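Side-chain contact in CurK, CurL fusion protein (Moorea producens 3L, PDB 4MYZ), which joins docking domains of two curacin A polyketide synthase modules in one engineered chain, modelling how the modules probably recognise each other: residues K50-S53 with L57-A60. Sequence-based numbering, arbitrary orientation.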
loop_
_atom_site.group_PDB
_atom_site.type_symbol
_atom_site.label_atom_id
_atom_site.label_comp_id
_atom_site.label_asym_id
_atom_site.label_seq_id
_atom_site.Cartn_x
_atom_site.Cartn_y
_atom_site.Cartn_z
ATOM N N LYS B 50 14.092 11.987 -15.891
ATOM C CA LYS B 50 13.201 11.077 -16.606
ATOM C C LYS B 50 13.032 9.757 -15.841
ATOM O O LYS B 50 12.194 9.654 -14.945
ATOM C CB LYS B 50 13.737 10.805 -18.021
ATOM C CG LYS B 50 13.536 11.921 -19.033
ATOM C CD LYS B 50 14.314 11.601 -20.303
ATOM C CE LYS B 50 14.084 12.624 -21.403
ATOM N NZ LYS B 50 12.814 12.377 -22.140
ATOM N N GLU B 51 13.838 8.755 -16.198
ATOM C CA GLU B 51 13.756 7.422 -15.606
ATOM C C GLU B 51 14.094 7.544 -14.133
ATOM O O GLU B 51 15.048 8.238 -13.786
ATOM C CB GLU B 51 14.761 6.487 -16.307
ATOM C CG GLU B 51 14.666 5.030 -15.895
ATOM C CD GLU B 51 15.732 4.158 -16.536
ATOM O OE1 GLU B 51 16.401 4.605 -17.490
ATOM O OE2 GLU B 51 15.889 3.007 -16.081
ATOM N N GLN B 52 13.310 6.897 -13.271
ATOM C CA GLN B 52 13.565 6.909 -11.828
ATOM C C GLN B 52 13.020 5.645 -11.175
ATOM O O GLN B 52 11.822 5.394 -11.242
ATOM C CB GLN B 52 12.925 8.146 -11.165
ATOM C CG GLN B 52 13.206 8.235 -9.662
ATOM C CD GLN B 52 12.783 9.563 -9.035
ATOM O OE1 GLN B 52 12.863 10.626 -9.666
ATOM N NE2 GLN B 52 12.349 9.508 -7.786
ATOM N N SER B 53 13.875 4.899 -10.477
ATOM C CA SER B 53 13.477 3.707 -9.749
ATOM C C SER B 53 12.607 4.098 -8.557
ATOM O O SER B 53 12.924 5.029 -7.840
ATOM C CB SER B 53 14.678 2.960 -9.198
ATOM O OG SER B 53 15.362 2.335 -10.254
ATOM N N LEU B 57 7.600 3.160 -0.692
ATOM C CA LEU B 57 6.405 3.936 -0.406
ATOM C C LEU B 57 5.678 4.314 -1.697
ATOM O O LEU B 57 4.462 4.333 -1.751
ATOM C CB LEU B 57 6.738 5.195 0.432
ATOM C CG LEU B 57 5.514 5.965 0.968
ATOM C CD1 LEU B 57 4.630 5.119 1.836
ATOM C CD2 LEU B 57 6.065 7.202 1.714
ATOM N N GLN B 58 6.428 4.634 -2.739
ATOM C CA GLN B 58 5.825 4.915 -4.051
ATOM C C GLN B 58 5.122 3.679 -4.576
ATOM O O GLN B 58 3.991 3.765 -5.091
ATOM C CB GLN B 58 6.882 5.386 -5.047
ATOM C CG GLN B 58 7.320 6.836 -4.790
ATOM C CD GLN B 58 8.539 7.247 -5.592
ATOM O OE1 GLN B 58 9.427 6.464 -5.865
ATOM N NE2 GLN B 58 8.630 8.558 -5.855
ATOM N N ARG B 59 5.806 2.531 -4.517
ATOM C CA ARG B 59 5.156 1.300 -4.941
ATOM C C ARG B 59 3.918 0.980 -4.101
ATOM O O ARG B 59 2.933 0.445 -4.608
ATOM C CB ARG B 59 6.118 0.123 -4.957
ATOM C CG ARG B 59 7.239 0.219 -5.954
ATOM C CD ARG B 59 7.794 -1.167 -6.184
ATOM N NE ARG B 59 8.924 -1.240 -7.103
ATOM C CZ ARG B 59 8.827 -1.332 -8.417
ATOM N NH1 ARG B 59 7.652 -1.283 -9.022
ATOM N NH2 ARG B 59 9.938 -1.491 -9.133
ATOM N N ALA B 60 3.972 1.302 -2.813
ATOM C CA ALA B 60 2.830 1.068 -1.921
ATOM C C ALA B 60 1.651 1.884 -2.359
ATOM O O ALA B 60 0.534 1.376 -2.326
ATOM C CB ALA B 60 3.164 1.361 -0.491
HETATM O O HOH W 1 12.076 7.250 -6.314
HETATM O O HOH W 2 10.444 11.018 -6.243
#
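Q52 reaches Q58 through water: Q52 NE2 and Q58 NE2, both donors, stay 4.3 Å apart, and two waters lie between the side chains as acceptors. The Q52 side chain is nearly fully extended, chi1 -178° and chi2 170°, which brings its amide nitrogen to both waters. There Q52 NE2 gives one hydrogen bond to each, at 2.7 Å to the first water's O and 2.9 Å to that of the second. The second water also accepts from Q58 NE2, though weakly at 3.1 Å. Both segments lie in the CurL part of the fusion, where the loop leads into helix 56-71; Q58 OE1 accepts a hydrogen bond from the backbone N of S55, three residues back and just before the helix, resembling the N3 half of a capping box. At S53 the backbone takes over, its O receiving a hydrogen bond of 2.8 Å from the first water's O. That same water donates to Q58 OE1, also at 2.8 Å, so this oxygen has two donors and the water three partners. Such bonding at both ends of the Q58 amide probably restrains its rotation. In the CurK part of the second subunit, T11 packs on Q52 and L18 on Q58.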